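PDB 5KBP: glycosyl hydrolase, family 38 from Enterococcus faecalis, which probably hydrolyses alpha-mannosidic bonds in mannose-containing glycans, as expected of a metal-dependent family 38 alpha-mannosidase. Local coordinates for residues 97-102 and 312-317; 406-411 and 494-499; 410-415 and 796-801; 500-505 and 820-825; 830-835 and 846-851. One frame throughout, in Å; residues are numbered along the deposited sequence.

Interaction 1 (97-102 and 312-317); sequences LISSES and KVQRQL. With SO4 (sulfate ion), chain F.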
# COMPACT_ATOMS: atom_id res chain seq x y z
N LEU A 97 9.53 -19.66 -5.56
CA LEU A 97 9.88 -18.31 -5.13
C LEU A 97 9.36 -17.96 -3.74
O LEU A 97 9.60 -16.84 -3.27
CB LEU A 97 9.38 -17.28 -6.14
CG LEU A 97 10.18 -17.24 -7.44
CD1 LEU A 97 9.67 -16.14 -8.36
CD2 LEU A 97 11.65 -17.03 -7.13
N ILE A 98 8.66 -18.87 -3.06
CA ILE A 98 8.25 -18.65 -1.68
C ILE A 98 8.88 -19.73 -0.81
O ILE A 98 9.26 -20.80 -1.29
CB ILE A 98 6.72 -18.62 -1.51
CG1 ILE A 98 6.12 -20.02 -1.69
CG2 ILE A 98 6.09 -17.64 -2.48
CD1 ILE A 98 4.64 -20.08 -1.39
N SER A 99 8.98 -19.43 0.48
CA SER A 99 9.69 -20.31 1.40
C SER A 99 8.96 -21.65 1.55
O SER A 99 7.80 -21.81 1.16
CB SER A 99 9.84 -19.65 2.77
OG SER A 99 8.58 -19.45 3.39
N SER A 100 9.68 -22.61 2.12
CA SER A 100 9.11 -23.94 2.35
C SER A 100 7.89 -23.85 3.26
O SER A 100 6.85 -24.46 2.98
CB SER A 100 10.16 -24.86 2.95
OG SER A 100 11.26 -25.03 2.07
N GLU A 101 8.00 -23.09 4.35
CA GLU A 101 6.87 -22.95 5.27
C GLU A 101 5.72 -22.20 4.62
O GLU A 101 4.55 -22.52 4.87
CB GLU A 101 7.32 -22.26 6.55
CG GLU A 101 8.09 -23.16 7.50
CD GLU A 101 7.23 -24.28 8.04
OE1 GLU A 101 6.03 -24.04 8.30
OE2 GLU A 101 7.75 -25.41 8.20
N SER A 102 6.02 -21.19 3.80
CA SER A 102 4.96 -20.42 3.15
C SER A 102 4.09 -21.32 2.28
O SER A 102 2.87 -21.10 2.17
CB SER A 102 5.56 -19.29 2.32
OG SER A 102 6.16 -18.32 3.16
N LYS A 312 12.92 -11.50 3.85
CA LYS A 312 13.00 -10.84 5.15
C LYS A 312 11.75 -11.08 5.98
O LYS A 312 11.83 -11.43 7.16
CB LYS A 312 13.25 -9.34 4.96
CG LYS A 312 13.21 -8.55 6.26
CD LYS A 312 13.67 -7.12 6.05
CE LYS A 312 12.79 -6.39 5.04
NZ LYS A 312 13.23 -4.98 4.85
N VAL A 313 10.57 -10.90 5.37
CA VAL A 313 9.32 -11.05 6.11
C VAL A 313 9.10 -12.51 6.50
O VAL A 313 8.59 -12.80 7.59
CB VAL A 313 8.14 -10.51 5.28
CG1 VAL A 313 6.82 -10.72 6.00
CG2 VAL A 313 8.35 -9.03 4.98
N GLN A 314 9.50 -13.45 5.63
CA GLN A 314 9.31 -14.86 5.94
C GLN A 314 10.18 -15.29 7.12
O GLN A 314 9.70 -15.98 8.03
CB GLN A 314 9.63 -15.71 4.70
CG GLN A 314 8.54 -15.67 3.64
CD GLN A 314 8.98 -16.31 2.34
OE1 GLN A 314 8.17 -16.88 1.60
NE2 GLN A 314 10.27 -16.22 2.04
N ARG A 315 11.45 -14.88 7.13
CA ARG A 315 12.30 -15.16 8.28
C ARG A 315 11.77 -14.49 9.54
O ARG A 315 11.87 -15.06 10.64
CB ARG A 315 13.73 -14.71 8.00
CG ARG A 315 14.37 -15.39 6.80
CD ARG A 315 14.56 -16.87 7.05
NE ARG A 315 14.42 -17.65 5.82
CZ ARG A 315 13.27 -18.19 5.41
NH1 ARG A 315 13.22 -18.88 4.28
NH2 ARG A 315 12.17 -18.04 6.13
N GLN A 316 11.20 -13.30 9.40
CA GLN A 316 10.66 -12.58 10.56
C GLN A 316 9.51 -13.34 11.20
O GLN A 316 9.35 -13.30 12.43
CB GLN A 316 10.21 -11.18 10.14
CG GLN A 316 9.60 -10.35 11.25
CD GLN A 316 10.62 -9.97 12.31
OE1 GLN A 316 11.77 -9.64 11.99
NE2 GLN A 316 10.21 -10.01 13.57
N LEU A 317 8.71 -14.05 10.41
CA LEU A 317 7.57 -14.79 10.93
C LEU A 317 7.95 -16.22 11.33
O LEU A 317 7.66 -16.65 12.45
CB LEU A 317 6.44 -14.82 9.90
CG LEU A 317 5.75 -13.49 9.59
CD1 LEU A 317 4.72 -13.66 8.48
CD2 LEU A 317 5.10 -12.93 10.84
S SO4 F . 13.42 -4.14 8.97
O1 SO4 F . 12.22 -3.49 9.49
O2 SO4 F . 14.55 -3.87 9.86
O3 SO4 F . 13.20 -5.58 8.91
O4 SO4 F . 13.71 -3.63 7.64
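Ser99 and Gln314 mark the closest backbone approach, with 7.1 Å between the CA atom of Ser99 and that of Gln314. Residues 97-99 run into the first turn of helix 100-117, and 312-317 is a stretch inside the long helix 304-332, so a helix start meets the flank of another helix. Ser99 is the N-cap: its OG accepts from Ser102 N at 3.1 Å. Gln314 bridges the gap. Its CG lies anti to the carbonyl carbon (chi1 -75°) and the chain beyond is extended, which carries the amide to the cap. There OE1 accepts from Ser99 N at 2.9 Å in a nearly straight bond (167° at the hydrogen) and from Ser102 OG, also 2.9 Å from Gln314 OE1. Both donors sit on the same face of the amide plane, tilted well out of it. Arg315 contributes less, its NH1 lying 3.8 Å from Ser99 CB with that carbon at the guanidinium edge; its NH2 forms a salt bridge with Glu318, which also takes a hydrogen bond from Ser99 OG. On the far flank, Lys312 NZ donates to a sulfate, probably from the crystallisation liquor. The contact joins the N-terminal and middle family regions in a buried setting. One neutral carbonyl oxygen thus satisfies two buried donors at the helix start, and this double grip would hold OE1 in place at the cap without a formal charge on it.

Interaction 2 (406-411 and 494-499); sequences FVLFNT and LSVKEM
Phe406 and Leu494 reach toward each other tip to tip, Leu494 CD1 lying in the plane of the phenyl ring at its edge, 3.8 Å from Phe406 CE2. The strands 406-410 and 494-497 belong to different sheets and do not pair: their axes stay 11.3 Å apart, inclined at 36°, and side chains from both fill the interval. The methyl CD1 of Leu408 is the central bump, pointing into the hollow between Leu494 CD1 and Val496 CG2, 4.0 Å from each; it meets the valine head-on and the leucine at a slant. At the G1 bulge formed by Glu498 and Met499 opposite Lys416, the chain swings closer. Met499 has CG anti to the backbone N (chi1 -173°), and its extended chain slides past Asn410, with SD 3.9 Å from Asn410 CB. Its methyl CE ends against the Leu408 carbonyl. Val422 and Val424 pack on Phe406 from strand 416-430. The layer is almost wholly apolar, as between the sheets of a beta sandwich. At its end Asn410 ND2 makes a weak bond to Met499 O (3.3 Å) and a stronger one to Tyr414 O, OD1 being held by Ser412; with one weak polar bond across it, the contact rests mainly on apolar packing.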
# COMPACT_ATOMS: atom_id res chain seq x y z
N PHE A 406 21.15 -7.96 29.77
CA PHE A 406 20.55 -8.18 28.46
C PHE A 406 20.59 -9.66 28.15
O PHE A 406 21.40 -10.41 28.70
CB PHE A 406 21.26 -7.36 27.37
CG PHE A 406 22.73 -7.67 27.23
CD1 PHE A 406 23.66 -7.02 28.02
CD2 PHE A 406 23.17 -8.60 26.30
CE1 PHE A 406 25.01 -7.30 27.89
CE2 PHE A 406 24.52 -8.88 26.17
CZ PHE A 406 25.44 -8.23 26.96
N VAL A 407 19.70 -10.09 27.25
CA VAL A 407 19.48 -11.50 26.95
C VAL A 407 19.69 -11.74 25.46
O VAL A 407 19.23 -10.96 24.63
CB VAL A 407 18.07 -11.95 27.39
CG1 VAL A 407 17.90 -13.45 27.16
CG2 VAL A 407 17.82 -11.60 28.84
N LEU A 408 20.37 -12.84 25.14
CA LEU A 408 20.61 -13.26 23.76
C LEU A 408 19.81 -14.52 23.48
O LEU A 408 19.96 -15.52 24.19
CB LEU A 408 22.10 -13.51 23.51
CG LEU A 408 22.95 -12.29 23.13
CD1 LEU A 408 24.43 -12.65 23.15
CD2 LEU A 408 22.54 -11.78 21.76
N PHE A 409 18.98 -14.48 22.44
CA PHE A 409 18.16 -15.62 22.04
C PHE A 409 18.68 -16.21 20.75
O PHE A 409 19.02 -15.49 19.81
CB PHE A 409 16.69 -15.21 21.84
CG PHE A 409 16.01 -14.75 23.09
CD1 PHE A 409 16.08 -13.42 23.48
CD2 PHE A 409 15.27 -15.63 23.86
CE1 PHE A 409 15.44 -12.99 24.62
CE2 PHE A 409 14.63 -15.20 25.00
CZ PHE A 409 14.71 -13.88 25.39
N ASN A 410 18.76 -17.54 20.70
CA ASN A 410 18.97 -18.28 19.46
C ASN A 410 17.61 -18.84 19.06
O ASN A 410 17.13 -19.80 19.66
CB ASN A 410 20.01 -19.38 19.64
CG ASN A 410 20.32 -20.12 18.33
OD1 ASN A 410 19.74 -19.82 17.29
ND2 ASN A 410 21.24 -21.07 18.40
N THR A 411 16.99 -18.22 18.06
CA THR A 411 15.66 -18.62 17.60
C THR A 411 15.73 -19.56 16.40
O THR A 411 14.78 -19.61 15.61
CB THR A 411 14.83 -17.38 17.26
OG1 THR A 411 15.54 -16.57 16.31
CG2 THR A 411 14.57 -16.56 18.52
N LEU A 494 29.98 -8.91 21.16
CA LEU A 494 30.24 -10.20 21.78
C LEU A 494 30.59 -11.24 20.72
O LEU A 494 30.13 -11.16 19.57
CB LEU A 494 29.03 -10.69 22.59
CG LEU A 494 28.63 -9.88 23.82
CD1 LEU A 494 27.49 -10.56 24.56
CD2 LEU A 494 29.82 -9.67 24.75
N SER A 495 31.41 -12.21 21.11
CA SER A 495 31.81 -13.32 20.24
C SER A 495 31.12 -14.58 20.75
O SER A 495 31.56 -15.19 21.72
CB SER A 495 33.33 -13.48 20.22
OG SER A 495 33.72 -14.56 19.40
N VAL A 496 30.03 -14.96 20.09
CA VAL A 496 29.23 -16.12 20.47
C VAL A 496 29.68 -17.31 19.64
O VAL A 496 29.71 -17.25 18.40
CB VAL A 496 27.73 -15.84 20.28
CG1 VAL A 496 26.92 -17.10 20.56
CG2 VAL A 496 27.28 -14.71 21.19
N LYS A 497 30.01 -18.41 20.32
CA LYS A 497 30.60 -19.59 19.69
C LYS A 497 29.70 -20.79 19.94
O LYS A 497 29.60 -21.27 21.08
CB LYS A 497 32.01 -19.84 20.22
CG LYS A 497 32.70 -21.04 19.62
CD LYS A 497 34.10 -21.21 20.20
CE LYS A 497 34.80 -22.44 19.64
NZ LYS A 497 36.16 -22.60 20.22
N GLU A 498 29.04 -21.27 18.88
CA GLU A 498 28.25 -22.51 18.92
C GLU A 498 27.18 -22.46 20.00
O GLU A 498 27.09 -23.35 20.86
CB GLU A 498 29.15 -23.73 19.09
CG GLU A 498 30.11 -23.97 17.94
CD GLU A 498 30.85 -25.28 18.05
OE1 GLU A 498 31.31 -25.80 17.01
OE2 GLU A 498 30.98 -25.81 19.18
N MET A 499 26.35 -21.42 19.96
CA MET A 499 25.24 -21.32 20.89
C MET A 499 24.20 -22.39 20.59
O MET A 499 23.92 -22.69 19.42
CB MET A 499 24.61 -19.93 20.83
CG MET A 499 23.54 -19.68 21.88
SD MET A 499 22.94 -17.98 21.86
CE MET A 499 21.66 -18.07 23.11

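Interaction 3 (410-415 and 796-801); sequences NTSGYQ and AYSAQI
An Asx turn built on Asn410 shapes the connection between strands 404-410 and 416-430, and the loop it starts presents Ser412 and Tyr414 to the last turn of helix 789-799 and the residues after it. Ser412 CB rests against Ile801 CD1 at 3.7 Å, and Thr411 meets the other branch of the isoleucine, its OG1 lying 3.8 Å from Ile801 CG2 and hydrogen-bonded to Asn319 O. Within the turn, Asn410 OD1 receives two donors from one residue. Ser412 N comes from above the carboxamide plane at 3.1 Å from Asn410 OD1, whereas Ser412 OG, 2.9 Å from Asn410 OD1, lies in that plane on a lone pair. The amide's other end is used as well: Asn410 ND2 donates to Tyr414 O at 3.2 Å, nearly in line with the carbonyl, so the side chain holds the loop at Ser412 and at Tyr414. Tyr414 makes the broadest contact. Its CG is anti to the carbonyl carbon (chi1 -41°), and the ring slants across Tyr797, with CE2 3.6 Å from Tyr797 CB and OH 3.2 Å from Tyr797 CD2. Ser798 CB lies beside CD2 of the same ring. No hydrogen bond crosses between the two segments, and both phenol groups find their partners elsewhere: Tyr414 OH bonds to Trp831 N, Tyr797 OH to Asp690. The contact is thus packing that lodges the loop beside the end of helix 789-799, with Ile320 of helix 304-332 touching Thr411 and Ile801, strand 829-836 beyond the Tyr414 hydroxyl, and strand 727-732 packed on Ala796 and Ala799 of the helix.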
# COMPACT_ATOMS: atom_id res chain seq x y z
N ASN A 410 18.76 -17.54 20.70
CA ASN A 410 18.97 -18.28 19.46
C ASN A 410 17.61 -18.84 19.06
O ASN A 410 17.13 -19.80 19.66
CB ASN A 410 20.01 -19.38 19.64
CG ASN A 410 20.32 -20.12 18.33
OD1 ASN A 410 19.74 -19.82 17.29
ND2 ASN A 410 21.24 -21.07 18.40
N THR A 411 16.99 -18.22 18.06
CA THR A 411 15.66 -18.62 17.60
C THR A 411 15.73 -19.56 16.40
O THR A 411 14.78 -19.61 15.61
CB THR A 411 14.83 -17.38 17.26
OG1 THR A 411 15.54 -16.57 16.31
CG2 THR A 411 14.57 -16.56 18.52
N SER A 412 16.82 -20.31 16.26
CA SER A 412 16.98 -21.26 15.18
C SER A 412 17.28 -22.64 15.76
O SER A 412 17.49 -22.80 16.97
CB SER A 412 18.10 -20.84 14.21
OG SER A 412 19.38 -21.11 14.76
N GLY A 413 17.29 -23.64 14.88
CA GLY A 413 17.53 -25.00 15.31
C GLY A 413 18.95 -25.48 15.06
O GLY A 413 19.21 -26.69 15.09
N TYR A 414 19.87 -24.55 14.83
CA TYR A 414 21.25 -24.88 14.54
C TYR A 414 22.18 -24.25 15.58
O TYR A 414 21.85 -23.23 16.18
CB TYR A 414 21.66 -24.40 13.15
CG TYR A 414 20.59 -24.62 12.10
CD1 TYR A 414 20.41 -25.86 11.51
CD2 TYR A 414 19.77 -23.58 11.69
CE1 TYR A 414 19.44 -26.07 10.55
CE2 TYR A 414 18.79 -23.77 10.73
CZ TYR A 414 18.63 -25.02 10.17
OH TYR A 414 17.66 -25.22 9.21
N GLN A 415 23.33 -24.88 15.77
CA GLN A 415 24.39 -24.25 16.55
C GLN A 415 24.85 -22.99 15.84
O GLN A 415 25.37 -23.05 14.72
CB GLN A 415 25.56 -25.22 16.73
CG GLN A 415 25.16 -26.57 17.29
CD GLN A 415 25.75 -26.83 18.66
OE1 GLN A 415 26.93 -26.59 18.90
NE2 GLN A 415 24.92 -27.32 19.58
N ALA A 796 24.08 -22.13 6.31
CA ALA A 796 23.47 -21.25 5.32
C ALA A 796 22.06 -20.87 5.73
O ALA A 796 21.65 -19.71 5.58
CB ALA A 796 23.47 -21.93 3.95
N TYR A 797 21.29 -21.82 6.26
CA TYR A 797 20.00 -21.49 6.86
C TYR A 797 20.18 -20.58 8.06
O TYR A 797 19.39 -19.65 8.28
CB TYR A 797 19.26 -22.76 7.28
CG TYR A 797 18.89 -23.69 6.15
CD1 TYR A 797 18.41 -23.20 4.94
CD2 TYR A 797 19.02 -25.07 6.29
CE1 TYR A 797 18.07 -24.05 3.91
CE2 TYR A 797 18.68 -25.93 5.26
CZ TYR A 797 18.21 -25.42 4.08
OH TYR A 797 17.87 -26.27 3.05
N SER A 798 21.23 -20.82 8.86
CA SER A 798 21.43 -20.07 10.09
C SER A 798 21.83 -18.62 9.81
O SER A 798 21.57 -17.75 10.64
CB SER A 798 22.49 -20.76 10.95
OG SER A 798 22.64 -20.10 12.19
N ALA A 799 22.45 -18.36 8.66
CA ALA A 799 22.88 -16.99 8.36
C ALA A 799 21.69 -16.07 8.09
O ALA A 799 21.80 -14.86 8.29
CB ALA A 799 23.83 -17.00 7.16
N GLN A 800 20.57 -16.63 7.64
CA GLN A 800 19.37 -15.83 7.39
C GLN A 800 18.59 -15.51 8.65
O GLN A 800 17.64 -14.72 8.59
CB GLN A 800 18.45 -16.55 6.40
CG GLN A 800 18.94 -16.56 4.97
CD GLN A 800 17.89 -17.07 4.00
OE1 GLN A 800 16.82 -17.52 4.41
NE2 GLN A 800 18.17 -16.98 2.71
N ILE A 801 18.96 -16.09 9.79
CA ILE A 801 18.21 -15.91 11.03
C ILE A 801 19.06 -15.12 12.02
O ILE A 801 19.92 -15.70 12.69
CB ILE A 801 17.79 -17.27 11.62
CG1 ILE A 801 17.09 -18.11 10.55
CG2 ILE A 801 16.90 -17.08 12.83
CD1 ILE A 801 16.78 -19.53 11.00

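Interaction 4 (500-505 and 820-825); sequences APFSWD and VYLTHA. Unlike the reference sequence in segment 820-825: His824 (reference Thr).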
# COMPACT_ATOMS: atom_id res chain seq x y z
N ALA A 500 23.64 -22.98 21.64
CA ALA A 500 22.74 -24.11 21.48
C ALA A 500 21.47 -23.69 20.73
O ALA A 500 21.03 -22.54 20.84
CB ALA A 500 22.37 -24.69 22.84
N PRO A 501 20.88 -24.60 19.96
CA PRO A 501 19.63 -24.27 19.26
C PRO A 501 18.50 -23.98 20.24
O PRO A 501 18.39 -24.61 21.29
CB PRO A 501 19.35 -25.53 18.43
CG PRO A 501 20.67 -26.20 18.28
CD PRO A 501 21.41 -25.91 19.56
N PHE A 502 17.65 -23.02 19.86
CA PHE A 502 16.48 -22.60 20.62
C PHE A 502 16.77 -22.51 22.12
O PHE A 502 16.23 -23.27 22.92
CB PHE A 502 15.31 -23.54 20.35
CG PHE A 502 14.79 -23.45 18.95
CD1 PHE A 502 14.19 -22.29 18.49
CD2 PHE A 502 14.92 -24.52 18.08
CE1 PHE A 502 13.72 -22.21 17.19
CE2 PHE A 502 14.45 -24.44 16.79
CZ PHE A 502 13.85 -23.28 16.34
N SER A 503 17.64 -21.57 22.49
CA SER A 503 18.03 -21.34 23.87
C SER A 503 18.21 -19.84 24.06
O SER A 503 18.07 -19.05 23.12
CB SER A 503 19.31 -22.11 24.21
OG SER A 503 20.37 -21.72 23.36
N TRP A 504 18.52 -19.44 25.30
CA TRP A 504 18.85 -18.05 25.57
C TRP A 504 19.93 -17.98 26.64
O TRP A 504 19.95 -18.80 27.57
CB TRP A 504 17.62 -17.23 25.99
CG TRP A 504 16.98 -17.63 27.29
CD1 TRP A 504 17.45 -17.37 28.54
CD2 TRP A 504 15.73 -18.31 27.45
NE1 TRP A 504 16.58 -17.87 29.48
CE2 TRP A 504 15.52 -18.45 28.84
CE3 TRP A 504 14.78 -18.83 26.56
CZ2 TRP A 504 14.39 -19.09 29.35
CZ3 TRP A 504 13.67 -19.46 27.08
CH2 TRP A 504 13.48 -19.59 28.46
N ASP A 505 20.82 -17.01 26.51
CA ASP A 505 21.88 -16.75 27.47
C ASP A 505 21.77 -15.32 27.96
O ASP A 505 21.57 -14.39 27.16
CB ASP A 505 23.26 -17.01 26.86
CG ASP A 505 23.53 -18.48 26.63
OD1 ASP A 505 23.27 -19.29 27.55
OD2 ASP A 505 24.01 -18.84 25.53
N VAL A 820 17.83 -24.00 27.75
CA VAL A 820 17.66 -24.60 26.43
C VAL A 820 16.20 -25.04 26.30
O VAL A 820 15.74 -25.91 27.04
CB VAL A 820 18.61 -25.79 26.22
CG1 VAL A 820 18.29 -26.50 24.92
CG2 VAL A 820 20.05 -25.31 26.24
N TYR A 821 15.49 -24.43 25.35
CA TYR A 821 14.07 -24.73 25.21
C TYR A 821 13.82 -26.03 24.46
O TYR A 821 12.89 -26.77 24.79
CB TYR A 821 13.36 -23.57 24.50
CG TYR A 821 11.85 -23.68 24.51
CD1 TYR A 821 11.13 -23.56 25.70
CD2 TYR A 821 11.14 -23.89 23.34
CE1 TYR A 821 9.75 -23.65 25.71
CE2 TYR A 821 9.76 -23.99 23.34
CZ TYR A 821 9.07 -23.87 24.53
OH TYR A 821 7.70 -23.97 24.54
N LEU A 822 14.65 -26.34 23.46
CA LEU A 822 14.48 -27.55 22.66
C LEU A 822 15.84 -28.19 22.41
O LEU A 822 16.80 -27.50 22.06
CB LEU A 822 13.80 -27.22 21.32
CG LEU A 822 12.29 -27.03 21.35
CD1 LEU A 822 11.79 -26.51 20.01
CD2 LEU A 822 11.60 -28.33 21.69
N THR A 823 15.91 -29.51 22.59
CA THR A 823 17.09 -30.28 22.25
C THR A 823 16.82 -31.01 20.94
O THR A 823 15.83 -31.74 20.82
CB THR A 823 17.44 -31.27 23.36
OG1 THR A 823 17.75 -30.56 24.56
CG2 THR A 823 18.63 -32.13 22.96
N HIS A 824 17.68 -30.81 19.95
CA HIS A 824 17.45 -31.30 18.60
C HIS A 824 18.39 -32.46 18.30
O HIS A 824 19.55 -32.48 18.75
CB HIS A 824 17.62 -30.19 17.57
CG HIS A 824 16.54 -29.14 17.62
ND1 HIS A 824 15.65 -28.94 16.58
CD2 HIS A 824 16.22 -28.23 18.57
CE1 HIS A 824 14.83 -27.95 16.89
NE2 HIS A 824 15.15 -27.51 18.09
N ALA A 825 17.88 -33.43 17.56
CA ALA A 825 18.70 -34.53 17.06
C ALA A 825 19.73 -33.97 16.09
O ALA A 825 19.39 -33.57 14.97
CB ALA A 825 17.81 -35.57 16.37
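Phe502 O is the main acceptor between the two segments: Tyr821 N donates to it at 2.8 Å, and Leu822 N adds a weak bond to the same Phe502 O at 3.5 Å. Next to it, Ser503 and Val820 form an antiparallel non-hydrogen-bonded pair, with CB of Ser503 3.9 Å from CG2 of Val820. Ser503 OG stands between the backbone N and the carbonyl carbon (chi1 58°) and donates within its own segment to Ala500 O at 2.7 Å. The hydroxyl of Tyr821 is satisfied outside the pair, by Glu330. Phe502 and His824, whose identity differs from the reference sequence, meet rim to rim, neither over the face of the other, with ring centroids 5.2 Å apart and planes at 24°. Phe502 CB also packs on Leu822 CB. On the other side of the strand, backbone bonds join Ser503 to Asn410 and Phe502 to Ser412, and Phe502 and Ser503 together face Asn410 in a G1 bulge. The short 819-820 strand thereby extends the sheet of 404-410 and 503-511 by an edge, while Phe502 reaches Pro323 and Met327 of helix 304-332 and, with Leu822, touches Val834 on strand 829-836.

Interaction 5 (830-835 and 846-851); sequences GWTAVK and RGFNLT
Thr832 and Phe848 cross at about a right angle, Thr832 CG2 meeting the phenyl edge 3.8 Å from Phe848 CE1. The phenyl stem stands between the backbone N and the carbonyl carbon (chi1 69°), which starts the ring over the neighbouring strand, where CD1 comes within 3.3 Å of Gly830 O. Gly830 has no side chain, and the ring lies close to its backbone, with CE1 3.8 Å from Gly830 CA. Gly847 likewise makes room for Trp831, whose CE3 sits 4.1 Å from Gly847 CA. Arg846 sends CG anti to its backbone N (chi1 175°), and its chain bends at chi3; NH1 lies 4.0 Å from Ala833 CB and forms a salt bridge with Glu101, whose carboxylate is also hydrogen-bonded to Thr832 OG1. The backbones pair as an antiparallel hairpin, Gly830 and Phe848 forming a hydrogen-bonded pair. A classic bulge follows, Thr832 and Ala833 both facing Arg846: Thr832 N bonds to Arg846 O at 3.1 Å and Ala833 N only weakly to it. Strand 829-836 is the edge of its sheet, in the C-terminal beta-sandwich family region, with 892-897 beyond 843-849; helix 100-117 packs on Ala833 and Arg846, and Tyr797 of helix 789-799 on Phe848.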
# COMPACT_ATOMS: atom_id res chain seq x y z
N GLY A 830 17.27 -29.87 8.34
CA GLY A 830 16.87 -28.48 8.30
C GLY A 830 15.63 -28.28 9.14
O GLY A 830 14.64 -29.00 9.00
N TRP A 831 15.69 -27.29 10.03
CA TRP A 831 14.60 -26.98 10.94
C TRP A 831 13.93 -25.69 10.48
O TRP A 831 14.59 -24.66 10.35
CB TRP A 831 15.12 -26.84 12.38
CG TRP A 831 15.86 -28.06 12.83
CD1 TRP A 831 17.21 -28.27 12.77
CD2 TRP A 831 15.29 -29.25 13.40
NE1 TRP A 831 17.51 -29.51 13.28
CE2 TRP A 831 16.35 -30.13 13.67
CE3 TRP A 831 13.99 -29.64 13.71
CZ2 TRP A 831 16.15 -31.39 14.23
CZ3 TRP A 831 13.79 -30.89 14.27
CH2 TRP A 831 14.87 -31.75 14.53
N THR A 832 12.62 -25.76 10.24
CA THR A 832 11.90 -24.68 9.56
C THR A 832 10.78 -24.04 10.37
O THR A 832 10.38 -22.92 10.03
CB THR A 832 11.31 -25.19 8.24
OG1 THR A 832 10.40 -26.26 8.50
CG2 THR A 832 12.41 -25.68 7.31
N ALA A 833 10.26 -24.70 11.40
CA ALA A 833 9.10 -24.15 12.10
C ALA A 833 9.13 -24.52 13.57
O ALA A 833 9.40 -25.67 13.93
CB ALA A 833 7.79 -24.64 11.47
N VAL A 834 8.84 -23.53 14.42
CA VAL A 834 8.50 -23.73 15.83
C VAL A 834 7.37 -22.76 16.13
O VAL A 834 7.59 -21.54 16.16
CB VAL A 834 9.69 -23.50 16.78
CG1 VAL A 834 9.20 -23.39 18.22
CG2 VAL A 834 10.69 -24.63 16.66
N LYS A 835 6.17 -23.29 16.34
CA LYS A 835 5.00 -22.45 16.61
C LYS A 835 4.01 -23.29 17.42
O LYS A 835 4.37 -24.34 17.96
CB LYS A 835 4.41 -21.91 15.30
CG LYS A 835 3.76 -22.96 14.42
CD LYS A 835 3.21 -22.35 13.14
CE LYS A 835 2.34 -23.34 12.38
NZ LYS A 835 1.10 -23.66 13.14
N ARG A 846 8.66 -28.48 13.15
CA ARG A 846 8.78 -29.15 11.86
C ARG A 846 10.21 -29.07 11.36
O ARG A 846 10.85 -28.01 11.40
CB ARG A 846 7.83 -28.55 10.82
CG ARG A 846 8.00 -29.13 9.42
CD ARG A 846 6.75 -28.94 8.57
NE ARG A 846 6.21 -27.59 8.66
CZ ARG A 846 5.11 -27.27 9.33
NH1 ARG A 846 4.69 -26.01 9.36
NH2 ARG A 846 4.41 -28.21 9.96
N GLY A 847 10.71 -30.21 10.88
CA GLY A 847 11.99 -30.28 10.20
C GLY A 847 11.91 -31.25 9.03
O GLY A 847 10.88 -31.87 8.80
N PHE A 848 13.02 -31.37 8.31
CA PHE A 848 13.05 -32.29 7.18
C PHE A 848 14.46 -32.83 6.99
O PHE A 848 15.45 -32.18 7.33
CB PHE A 848 12.56 -31.62 5.89
CG PHE A 848 13.49 -30.56 5.35
CD1 PHE A 848 13.57 -29.32 5.94
CD2 PHE A 848 14.27 -30.82 4.23
CE1 PHE A 848 14.41 -28.34 5.44
CE2 PHE A 848 15.12 -29.85 3.73
CZ PHE A 848 15.19 -28.61 4.33
N ASN A 849 14.53 -34.05 6.46
CA ASN A 849 15.80 -34.69 6.17
C ASN A 849 16.44 -34.06 4.94
O ASN A 849 15.77 -33.85 3.92
CB ASN A 849 15.60 -36.19 5.95
CG ASN A 849 16.90 -36.98 5.99
OD1 ASN A 849 17.99 -36.42 5.84
ND2 ASN A 849 16.79 -38.29 6.18
N LEU A 850 17.73 -33.76 5.04
CA LEU A 850 18.48 -33.20 3.92
C LEU A 850 19.09 -34.26 3.01
O LEU A 850 19.49 -33.93 1.89
CB LEU A 850 19.59 -32.28 4.45
CG LEU A 850 19.18 -31.03 5.23
CD1 LEU A 850 20.37 -30.43 5.95
CD2 LEU A 850 18.56 -30.01 4.29
N THR A 851 19.16 -35.51 3.46
CA THR A 851 19.85 -36.57 2.74
C THR A 851 18.85 -37.62 2.25
O THR A 851 17.65 -37.56 2.52
CB THR A 851 20.91 -37.22 3.62
OG1 THR A 851 20.28 -38.09 4.57
CG2 THR A 851 21.68 -36.16 4.38

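Interactions 1, 2, 3 and 5 are buried, with interaction 1 nearest the chain centre; interaction 4 is partly exposed. Interactions 2 and 4 share a sheet, since strands 404-410 and 503-511 are neighbours in it, and interaction 3 continues from the same residues, Asn410 and Thr411. Their chemistry differs: apolar interlocking between sheets in 2, ring packing without a crossing hydrogen bond in 3, backbone bonding at a sheet edge in 4, an antiparallel hairpin ladder interrupted by a bulge in 5. Amide-to-cap bonding sets interaction 1 apart, yet Glu101 ties it to interaction 5 by a salt bridge to Arg846 (OE1 to NH1, 2.6 Å), and Arg315 ties it to Gln800 of interaction 3.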